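GDP-mannose-dependent alpha-(1-6)-phosphatidylinositol monomannoside mannosyltransferase (Corynebacterium glutamicum, PDB 3OKP) is a bacterial glycosyltransferase of the GT-B class, built from two Rossmann-like domains, with GDP-mannose bound in a pocket of the model. Local coordinates at residues P34-Q44 / D57-M68. Numbering follows the deposited sequence.
Sequences PESIVVFASTQ and DYEVIRWPRSVM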
# COMPACT_ATOMS: atom_id res chain seq x y z
N PRO A 34 -18.39 -2.66 13.92
CA PRO A 34 -18.22 -1.31 14.47
C PRO A 34 -18.44 -1.23 15.98
O PRO A 34 -17.83 -0.39 16.65
CB PRO A 34 -19.28 -0.49 13.72
CG PRO A 34 -20.27 -1.50 13.21
CD PRO A 34 -19.44 -2.70 12.89
N GLU A 35 -19.29 -2.10 16.51
CA GLU A 35 -19.56 -2.16 17.95
C GLU A 35 -18.36 -2.67 18.75
O GLU A 35 -18.29 -2.47 19.97
CB GLU A 35 -20.80 -3.00 18.24
CG GLU A 35 -22.12 -2.33 17.86
CD GLU A 35 -23.30 -3.28 17.88
OE1 GLU A 35 -23.32 -4.20 18.73
OE2 GLU A 35 -24.22 -3.11 17.06
N SER A 36 -17.42 -3.33 18.07
CA SER A 36 -16.23 -3.90 18.71
C SER A 36 -14.98 -3.03 18.52
O SER A 36 -13.87 -3.44 18.89
CB SER A 36 -15.97 -5.32 18.20
OG SER A 36 -15.33 -5.32 16.93
N ILE A 37 -15.16 -1.83 17.97
CA ILE A 37 -14.05 -0.93 17.66
C ILE A 37 -14.24 0.43 18.32
O ILE A 37 -15.32 1.03 18.23
CB ILE A 37 -13.88 -0.72 16.13
CG1 ILE A 37 -13.50 -2.03 15.42
CG2 ILE A 37 -12.88 0.41 15.83
CD1 ILE A 37 -12.04 -2.47 15.59
N VAL A 38 -13.19 0.91 18.98
CA VAL A 38 -13.11 2.29 19.45
C VAL A 38 -11.76 2.86 19.00
O VAL A 38 -10.74 2.18 19.05
CB VAL A 38 -13.22 2.41 21.00
CG1 VAL A 38 -13.28 3.87 21.44
CG2 VAL A 38 -14.46 1.66 21.52
N VAL A 39 -11.77 4.11 18.53
CA VAL A 39 -10.53 4.77 18.10
C VAL A 39 -10.16 5.90 19.05
O VAL A 39 -11.02 6.68 19.48
CB VAL A 39 -10.63 5.32 16.64
CG1 VAL A 39 -9.34 6.02 16.22
CG2 VAL A 39 -10.95 4.18 15.66
N PHE A 40 -8.88 5.96 19.40
CA PHE A 40 -8.28 7.06 20.16
C PHE A 40 -7.25 7.74 19.25
O PHE A 40 -6.18 7.19 19.00
CB PHE A 40 -7.65 6.52 21.46
CG PHE A 40 -7.03 7.58 22.34
CD1 PHE A 40 -7.72 8.76 22.65
CD2 PHE A 40 -5.77 7.37 22.91
CE1 PHE A 40 -7.14 9.72 23.48
CE2 PHE A 40 -5.19 8.32 23.74
CZ PHE A 40 -5.88 9.50 24.03
N ALA A 41 -7.60 8.92 18.74
CA ALA A 41 -6.80 9.59 17.71
C ALA A 41 -6.52 11.06 18.02
O ALA A 41 -7.33 11.73 18.66
CB ALA A 41 -7.48 9.45 16.35
N SER A 42 -5.37 11.54 17.55
CA SER A 42 -5.03 12.97 17.63
C SER A 42 -5.99 13.82 16.78
O SER A 42 -6.76 13.30 15.97
CB SER A 42 -3.59 13.19 17.18
OG SER A 42 -3.38 12.71 15.86
N THR A 43 -5.93 15.14 16.98
CA THR A 43 -6.81 16.07 16.28
C THR A 43 -6.01 17.19 15.62
O THR A 43 -5.31 17.95 16.30
CB THR A 43 -7.85 16.69 17.25
OG1 THR A 43 -8.43 15.66 18.05
CG2 THR A 43 -8.95 17.43 16.48
N GLN A 44 -6.11 17.29 14.30
CA GLN A 44 -5.36 18.30 13.54
C GLN A 44 -6.20 19.56 13.30
O GLN A 44 -5.70 20.68 13.43
CB GLN A 44 -4.84 17.72 12.22
CG GLN A 44 -3.67 16.75 12.38
CD GLN A 44 -4.10 15.35 12.83
OE1 GLN A 44 -4.98 14.74 12.22
NE2 GLN A 44 -3.47 14.84 13.88
N ASP A 57 -19.83 4.78 11.80
CA ASP A 57 -20.72 3.96 12.64
C ASP A 57 -20.01 3.35 13.86
O ASP A 57 -20.58 2.52 14.57
CB ASP A 57 -21.44 2.87 11.82
CG ASP A 57 -20.49 1.91 11.11
OD1 ASP A 57 -19.26 2.11 11.12
OD2 ASP A 57 -21.00 0.93 10.52
N TYR A 58 -18.77 3.79 14.09
CA TYR A 58 -18.01 3.43 15.29
C TYR A 58 -17.48 4.68 16.00
O TYR A 58 -17.37 5.75 15.40
CB TYR A 58 -16.87 2.46 14.95
CG TYR A 58 -15.87 2.99 13.93
CD1 TYR A 58 -16.04 2.73 12.57
CD2 TYR A 58 -14.76 3.73 14.34
CE1 TYR A 58 -15.13 3.21 11.63
CE2 TYR A 58 -13.84 4.21 13.41
CZ TYR A 58 -14.03 3.95 12.06
OH TYR A 58 -13.12 4.42 11.14
N GLU A 59 -17.17 4.54 17.29
CA GLU A 59 -16.77 5.66 18.14
C GLU A 59 -15.31 6.09 17.92
O GLU A 59 -14.41 5.25 17.87
CB GLU A 59 -16.99 5.31 19.61
CG GLU A 59 -16.60 6.42 20.60
CD GLU A 59 -16.76 6.02 22.05
OE1 GLU A 59 -16.74 4.81 22.35
OE2 GLU A 59 -16.91 6.93 22.90
N VAL A 60 -15.11 7.40 17.79
CA VAL A 60 -13.78 8.00 17.76
C VAL A 60 -13.65 8.96 18.94
O VAL A 60 -14.43 9.91 19.07
CB VAL A 60 -13.49 8.74 16.43
CG1 VAL A 60 -12.09 9.37 16.44
CG2 VAL A 60 -13.64 7.80 15.24
N ILE A 61 -12.68 8.70 19.81
CA ILE A 61 -12.36 9.59 20.92
C ILE A 61 -11.16 10.44 20.52
O ILE A 61 -10.06 9.92 20.32
CB ILE A 61 -12.07 8.81 22.23
CG1 ILE A 61 -13.28 7.95 22.62
CG2 ILE A 61 -11.69 9.77 23.37
CD1 ILE A 61 -12.99 6.87 23.66
N ARG A 62 -11.39 11.74 20.38
CA ARG A 62 -10.36 12.65 19.89
C ARG A 62 -9.49 13.22 21.00
O ARG A 62 -9.98 13.81 21.97
CB ARG A 62 -10.98 13.77 19.05
CG ARG A 62 -11.57 13.33 17.71
CD ARG A 62 -10.49 13.05 16.67
NE ARG A 62 -11.06 12.68 15.38
CZ ARG A 62 -10.35 12.50 14.26
NH1 ARG A 62 -9.03 12.65 14.27
NH2 ARG A 62 -10.97 12.17 13.14
N TRP A 63 -8.18 13.01 20.86
CA TRP A 63 -7.17 13.60 21.73
C TRP A 63 -6.92 15.03 21.24
O TRP A 63 -6.55 15.24 20.08
CB TRP A 63 -5.90 12.74 21.67
CG TRP A 63 -4.76 13.12 22.60
CD1 TRP A 63 -3.48 13.40 22.24
CD2 TRP A 63 -4.80 13.23 24.04
NE1 TRP A 63 -2.72 13.68 23.35
CE2 TRP A 63 -3.50 13.58 24.46
CE3 TRP A 63 -5.81 13.06 25.00
CZ2 TRP A 63 -3.18 13.78 25.82
CZ3 TRP A 63 -5.49 13.26 26.35
CH2 TRP A 63 -4.18 13.62 26.74
N PRO A 64 -7.17 16.04 22.11
CA PRO A 64 -7.14 17.45 21.70
C PRO A 64 -5.73 18.01 21.46
O PRO A 64 -5.46 19.17 21.77
CB PRO A 64 -7.81 18.17 22.87
CG PRO A 64 -7.46 17.33 24.06
CD PRO A 64 -7.47 15.90 23.55
N ARG A 65 -4.85 17.17 20.91
CA ARG A 65 -3.49 17.55 20.56
C ARG A 65 -3.24 17.26 19.08
O ARG A 65 -3.73 16.26 18.55
CB ARG A 65 -2.48 16.78 21.42
CG ARG A 65 -2.30 17.30 22.84
CD ARG A 65 -1.50 18.60 22.86
NE ARG A 65 -0.79 18.81 24.12
CZ ARG A 65 -1.30 19.41 25.19
NH1 ARG A 65 -0.57 19.56 26.28
NH2 ARG A 65 -2.55 19.87 25.17
N SER A 66 -2.47 18.14 18.44
CA SER A 66 -2.14 18.02 17.03
C SER A 66 -1.31 16.77 16.71
O SER A 66 -1.41 16.21 15.61
CB SER A 66 -1.39 19.28 16.57
OG SER A 66 -1.17 19.27 15.18
N VAL A 67 -0.50 16.35 17.68
CA VAL A 67 0.31 15.14 17.57
C VAL A 67 0.11 14.30 18.83
O VAL A 67 0.23 14.81 19.95
CB VAL A 67 1.83 15.46 17.42
CG1 VAL A 67 2.63 14.19 17.11
CG2 VAL A 67 2.07 16.51 16.33
N MET A 68 -0.23 13.03 18.65
CA MET A 68 -0.29 12.11 19.78
C MET A 68 1.09 11.49 19.99
O MET A 68 1.63 10.81 19.11
CB MET A 68 -1.34 11.02 19.58
CG MET A 68 -1.54 10.18 20.84
SD MET A 68 -2.62 8.76 20.63
CE MET A 68 -4.22 9.57 20.47
O HOH W 1 -17.85 1.97 18.46
O HOH W 2 -7.06 12.94 12.36
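Phe40 packs against Trp63 and Met68 of the neighbouring segment. Over one face of its ring lies the methyl of Met68, with CE 3.7 Å from the ring centroid and 15° off the normal; SD stands obliquely to the ring, completing a Met-aromatic contact. From the other strand Trp63 runs alongside Phe40, pointing the same way, and its CE3 comes within 3.7 Å of Phe40 CZ at the ring edge. The two aromatic planes meet obliquely, at 67°. Both residues lie on the face of the sheet that carries Val38 and Ile61, toward helix 72-84, and in both CG is anti to the backbone N, which lays the two rings alongside each other. The backbones are joined by a parallel ladder in which Val39 and Ala41 each give and accept a backbone bond, from Val39 N to Glu59 O (3.0 Å) through to Trp63 N and Ala41 O (2.7 Å). Strands 37-42 and 59-63, joined through helix 46-53, form a beta-alpha-beta crossover at one edge of the parallel Rossmann-like sheet in the N-terminal GT-B domain. Val39, Val60 and Arg62 occupy the opposite face, where Val39 CG2 meets Tyr58 CE2 obliquely at 3.7 Å. From within strand 59-63, Arg62 bends at chi2 (-76°) and brings NH1 to Ser42 O at 2.9 Å, with the oxygen in the guanidinium plane; NE forms a salt bridge with Asp53 OD2, and NH2 a hydrogen bond with the backbone Pro15 O. Beyond the strand ends, the hydroxyl of Thr43 donates to Trp63 O from above the carbonyl plane, while Thr43 N donates a hydrogen bond to Arg65 O. Gln44 NE2 donates to both Ser66 O (3.0 Å) and Ser42 OG, each partner lying in its amide plane, and Asn12 OD1 bonds both Ser42 OG and Met68 N.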